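Local coordinates for glutathione S-transferase family protein (Pseudomonas putida, PDB 3PR8) that conjugates reduced glutathione to a wide range of hydrophobic electrophiles, both foreign and the cell's own, as a glutathione transferase, at residues Y6-S11 and G48-L53; K125-L130 and V173-F178. All coordinates share one frame; numbering follows the deposited sequence. Where two conformers were deposited one is given.

Overall arrangement
From the N terminus, strand 4-7 runs through the middle of the sheet and leads by a turn into helix 12-23. Contact 1 pairs the end of this strand with the start of strand 52-55 and so closes a loop holding helix 12-23, strand 29-32 and helix 39-44. This is the first part of the thioredoxin-like N-terminal domain, with part of the glutathione site; strand 58-61 and helix 63-73 complete the domain. The chain then enters the all-helical C-terminal domain. There contact 2 closes a second loop, from helix 120-140 to the end of helix 154-174 and the turn beyond it. The two loops follow in series, the contact centres about 26 Å apart.

Contact 1: Y6-S11 and G48-L53; sequences YGFSVS and GKVPVL. With GSH (glutathione), chain E.
Tyr6 and Val52 form an antiparallel hydrogen-bonded pair. Tyr6 N gives a nearly straight bond to Val52 O at 2.8 Å, and Val52 N returns one to Tyr6 O at 3.0 Å. The carbonyl O of Tyr6 also meets the CA of Pro51 at 3.2 Å, a CA-H...O contact. The peptide bond before Pro51 is cis. This is the cis-proline loop of the thioredoxin fold, which in glutathione transferases presents backbone groups to glutathione. Val50 uses both of its own: its N bonds GSH O2 at 2.7 Å, and its O receives GSH N2 at 3.0 Å. The bound peptide is thus held like a short extra strand. The side chain of Val50 points toward 6-11, with CG1 anti to the backbone N (chi1 150°). CG1 touches Gly7 CA at 3.7 Å. CE1 of Phe8 touches CG1 at 4.0 Å, the two side chains crossing at about a right angle. Ser11 lays its CB over one face of the Phe8 ring, while its OG caps Tyr14 N at the start of helix 12-23. Lys49 bends at chi2 and runs alongside the ligand, its NZ 3.7 Å from GSH O32. With an alanine in place of Lys49, the glycine carboxylate of glutathione would probably lose this nearby positive charge, and the flank of the glutamyl chain its cover.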
# COMPACT_ATOMS: atom_id res chain seq x y z
N TYR A 6 6.58 16.60 8.74
CA TYR A 6 7.38 17.13 7.64
C TYR A 6 6.62 16.94 6.34
O TYR A 6 6.17 15.82 6.02
CB TYR A 6 8.68 16.34 7.48
CG TYR A 6 9.73 16.67 8.51
CD1 TYR A 6 9.48 16.48 9.88
CD2 TYR A 6 10.97 17.17 8.12
CE1 TYR A 6 10.46 16.81 10.84
CE2 TYR A 6 11.94 17.49 9.07
CZ TYR A 6 11.68 17.31 10.41
OH TYR A 6 12.66 17.61 11.34
N GLY A 7 6.51 18.02 5.58
CA GLY A 7 5.87 17.93 4.27
C GLY A 7 5.43 19.31 3.82
O GLY A 7 6.03 20.30 4.19
N PHE A 8 4.41 19.37 2.99
CA PHE A 8 3.95 20.66 2.51
C PHE A 8 2.46 20.61 2.31
O PHE A 8 1.92 19.53 2.03
CB PHE A 8 4.71 21.07 1.25
CG PHE A 8 4.58 20.09 0.11
CD1 PHE A 8 5.31 18.89 0.10
CD2 PHE A 8 3.77 20.38 -0.98
CE1 PHE A 8 5.19 18.01 -0.97
CE2 PHE A 8 3.64 19.50 -2.04
CZ PHE A 8 4.36 18.31 -2.04
N SER A 9 1.78 21.75 2.46
CA SER A 9 0.32 21.73 2.53
C SER A 9 -0.39 21.51 1.19
O SER A 9 -1.62 21.38 1.16
CB SER A 9 -0.23 22.98 3.22
OG SER A 9 0.16 23.01 4.57
N VAL A 10 0.36 21.49 0.09
CA VAL A 10 -0.22 21.08 -1.19
C VAL A 10 -0.27 19.54 -1.34
O VAL A 10 -1.06 19.03 -2.17
CB VAL A 10 0.49 21.77 -2.38
CG1 VAL A 10 -0.23 21.48 -3.70
CG2 VAL A 10 0.53 23.29 -2.14
N SER A 11 0.50 18.82 -0.52
CA SER A 11 0.50 17.34 -0.55
C SER A 11 -0.79 16.75 0.00
O SER A 11 -1.19 17.03 1.13
CB SER A 11 1.70 16.75 0.22
OG SER A 11 1.47 15.34 0.38
N GLY A 48 12.00 9.17 -0.39
CA GLY A 48 11.86 10.57 -0.78
C GLY A 48 10.43 11.09 -0.77
O GLY A 48 10.15 12.15 -1.35
N LYS A 49 9.55 10.36 -0.07
CA LYS A 49 8.10 10.65 -0.04
C LYS A 49 7.76 11.57 1.13
O LYS A 49 8.46 11.62 2.14
CB LYS A 49 7.28 9.35 0.15
CG LYS A 49 7.47 8.25 -0.93
CD LYS A 49 7.03 8.74 -2.28
CE LYS A 49 7.19 7.67 -3.32
NZ LYS A 49 6.88 8.16 -4.67
N VAL A 50 6.65 12.27 0.97
CA VAL A 50 6.10 13.13 1.98
C VAL A 50 4.73 12.51 2.31
O VAL A 50 4.07 11.98 1.43
CB VAL A 50 5.93 14.53 1.33
CG1 VAL A 50 4.77 15.30 1.94
CG2 VAL A 50 7.29 15.29 1.31
N PRO A 51 4.28 12.55 3.57
CA PRO A 51 4.77 13.18 4.78
C PRO A 51 5.72 12.27 5.57
O PRO A 51 5.79 11.05 5.33
CB PRO A 51 3.50 13.42 5.58
CG PRO A 51 2.62 12.21 5.20
CD PRO A 51 2.92 11.98 3.76
N VAL A 52 6.43 12.86 6.52
CA VAL A 52 7.22 12.11 7.49
C VAL A 52 6.84 12.62 8.87
O VAL A 52 6.66 13.83 9.05
CB VAL A 52 8.73 12.30 7.24
CG1 VAL A 52 9.53 11.47 8.25
CG2 VAL A 52 9.10 11.82 5.87
N LEU A 53 6.72 11.72 9.83
CA LEU A 53 6.44 12.11 11.22
C LEU A 53 7.70 11.94 12.02
O LEU A 53 8.27 10.84 12.03
CB LEU A 53 5.33 11.24 11.81
CG LEU A 53 4.84 11.62 13.24
CD1 LEU A 53 4.00 12.91 13.24
CD2 LEU A 53 4.04 10.49 13.83
N1 GSH E . 3.51 6.00 -0.29
CA1 GSH E . 3.67 7.37 0.17
C1 GSH E . 2.72 7.58 1.31
O11 GSH E . 2.86 8.53 2.17
O12 GSH E . 1.77 6.79 1.37
CB1 GSH E . 3.33 8.29 -1.01
CG1 GSH E . 3.17 9.75 -0.61
CD1 GSH E . 3.47 10.65 -1.78
OE1 GSH E . 3.51 10.14 -3.10
N2 GSH E . 3.71 11.93 -1.51
CA2 GSH E . 4.02 12.85 -2.60
C2 GSH E . 5.51 13.02 -2.75
O2 GSH E . 6.31 12.64 -1.68
CB2 GSH E . 3.43 14.21 -2.32
SG2 GSH E . 1.63 14.11 -2.21
N3 GSH E . 5.98 13.52 -3.89
CA3 GSH E . 7.38 13.90 -4.02
C3 GSH E . 8.25 12.84 -4.68
O31 GSH E . 9.45 13.10 -4.92
O32 GSH E . 7.79 11.72 -4.98

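Contact 2: K125-L130 and V173-F178; sequences KARADL and VLNIDF
The guanidinium of Arg127 has CB of Leu174 over one face, set toward the rim. CD1 of Ile176 approaches the same group obliquely, 3.5 Å from NH1. The Phe178 ring carries CG2 of Ile176, two residues earlier, over one face, offset toward the rim, while CB of Leu130 comes in obliquely and reaches CZ at 3.7 Å. Arg127 stretches out from its helix with CG anti to the backbone N (chi1 -173°), then bends at chi3. The bend brings NH1 to the backbone O of Leu174 at 2.7 Å. The hydrogen bond is weak, since the angle at the hydrogen is only 117°. This carbonyl lies where the chain leaves helix 154-174, just before Asn175 turns to positive phi. The positive guanidinium thus lies near the C-terminal end of that helix, where the helix dipole may favour it. Deeper in, CD1 of Leu130 meets CD1 of Leu174 at 3.8 Å, the two side chains crossing at about a right angle. Helix 84-106 covers Leu130 further through Ile101, Pro104 and Ala105, and Phe134 stacks on the Phe178 ring. The contact joins helix 120-140 to the end of helix 154-174 and the turn after it, within the all-helical C-terminal domain of the glutathione transferase fold.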
# COMPACT_ATOMS: atom_id res chain seq x y z
N LYS A 125 -3.92 2.80 -19.05
CA LYS A 125 -3.84 2.03 -17.83
C LYS A 125 -4.55 2.75 -16.67
O LYS A 125 -5.26 2.12 -15.87
CB LYS A 125 -2.38 1.72 -17.49
CG LYS A 125 -2.18 0.82 -16.27
CD LYS A 125 -2.66 -0.60 -16.52
CE LYS A 125 -1.92 -1.59 -15.63
NZ LYS A 125 -2.68 -2.85 -15.50
N ALA A 126 -4.36 4.07 -16.58
CA ALA A 126 -5.02 4.84 -15.54
C ALA A 126 -6.52 4.72 -15.64
O ALA A 126 -7.18 4.55 -14.62
CB ALA A 126 -4.60 6.32 -15.54
N ARG A 127 -7.07 4.86 -16.84
CA ARG A 127 -8.52 4.72 -17.04
C ARG A 127 -9.05 3.38 -16.51
O ARG A 127 -10.03 3.34 -15.76
CB ARG A 127 -8.89 4.88 -18.52
CG ARG A 127 -10.40 4.90 -18.75
CD ARG A 127 -10.75 4.92 -20.25
NE ARG A 127 -10.04 6.00 -20.94
CZ ARG A 127 -10.59 7.15 -21.31
NH1 ARG A 127 -11.87 7.40 -21.07
NH2 ARG A 127 -9.84 8.06 -21.93
N ALA A 128 -8.40 2.28 -16.90
CA ALA A 128 -8.86 0.96 -16.50
C ALA A 128 -8.72 0.77 -15.00
O ALA A 128 -9.63 0.26 -14.34
CB ALA A 128 -8.08 -0.12 -17.24
N ASP A 129 -7.59 1.19 -14.46
CA ASP A 129 -7.34 1.04 -13.03
C ASP A 129 -8.32 1.85 -12.17
O ASP A 129 -8.79 1.38 -11.11
CB ASP A 129 -5.90 1.45 -12.73
CG ASP A 129 -4.88 0.42 -13.21
OD1 ASP A 129 -5.25 -0.75 -13.52
OD2 ASP A 129 -3.70 0.77 -13.22
N LEU A 130 -8.65 3.06 -12.64
CA LEU A 130 -9.58 3.92 -11.91
C LEU A 130 -11.01 3.41 -11.98
O LEU A 130 -11.71 3.37 -10.99
CB LEU A 130 -9.47 5.37 -12.38
CG LEU A 130 -8.22 6.10 -11.86
CD1 LEU A 130 -7.96 7.33 -12.72
CD2 LEU A 130 -8.40 6.48 -10.36
N VAL A 173 -8.64 14.70 -17.81
CA VAL A 173 -7.73 13.88 -18.61
C VAL A 173 -8.43 12.74 -19.33
O VAL A 173 -8.03 12.37 -20.43
CB VAL A 173 -6.60 13.25 -17.70
CG1 VAL A 173 -5.71 12.31 -18.50
CG2 VAL A 173 -5.77 14.33 -17.04
N LEU A 174 -9.44 12.15 -18.70
CA LEU A 174 -9.99 10.89 -19.19
C LEU A 174 -11.43 10.95 -19.70
O LEU A 174 -11.97 9.93 -20.11
CB LEU A 174 -9.85 9.80 -18.11
CG LEU A 174 -8.49 9.62 -17.43
CD1 LEU A 174 -8.63 8.67 -16.24
CD2 LEU A 174 -7.37 9.11 -18.37
N ASN A 175 -12.04 12.12 -19.65
CA ASN A 175 -13.43 12.29 -20.08
C ASN A 175 -14.45 11.46 -19.30
O ASN A 175 -15.45 10.98 -19.87
CB ASN A 175 -13.58 11.99 -21.59
CG ASN A 175 -12.40 12.50 -22.40
OD1 ASN A 175 -11.69 11.71 -23.03
ND2 ASN A 175 -12.17 13.81 -22.38
N ILE A 176 -14.21 11.28 -18.01
CA ILE A 176 -15.11 10.51 -17.16
C ILE A 176 -15.30 11.22 -15.84
O ILE A 176 -14.33 11.58 -15.17
CB ILE A 176 -14.54 9.11 -16.87
CG1 ILE A 176 -14.25 8.36 -18.17
CG2 ILE A 176 -15.51 8.31 -15.97
CD1 ILE A 176 -13.45 7.09 -17.96
N ASP A 177 -16.56 11.43 -15.47
CA ASP A 177 -16.89 11.96 -14.15
C ASP A 177 -17.27 10.78 -13.27
O ASP A 177 -18.43 10.35 -13.26
CB ASP A 177 -18.05 12.97 -14.25
CG ASP A 177 -18.30 13.72 -12.95
OD1 ASP A 177 -17.99 13.20 -11.85
OD2 ASP A 177 -18.86 14.84 -13.03
N PHE A 178 -16.30 10.26 -12.52
CA PHE A 178 -16.55 9.11 -11.65
C PHE A 178 -17.64 9.41 -10.63
O PHE A 178 -18.43 8.55 -10.30
CB PHE A 178 -15.26 8.66 -10.92
CG PHE A 178 -14.13 8.32 -11.84
CD1 PHE A 178 -14.14 7.15 -12.59
CD2 PHE A 178 -13.06 9.18 -11.98
CE1 PHE A 178 -13.10 6.85 -13.45
CE2 PHE A 178 -12.00 8.87 -12.84
CZ PHE A 178 -12.04 7.72 -13.58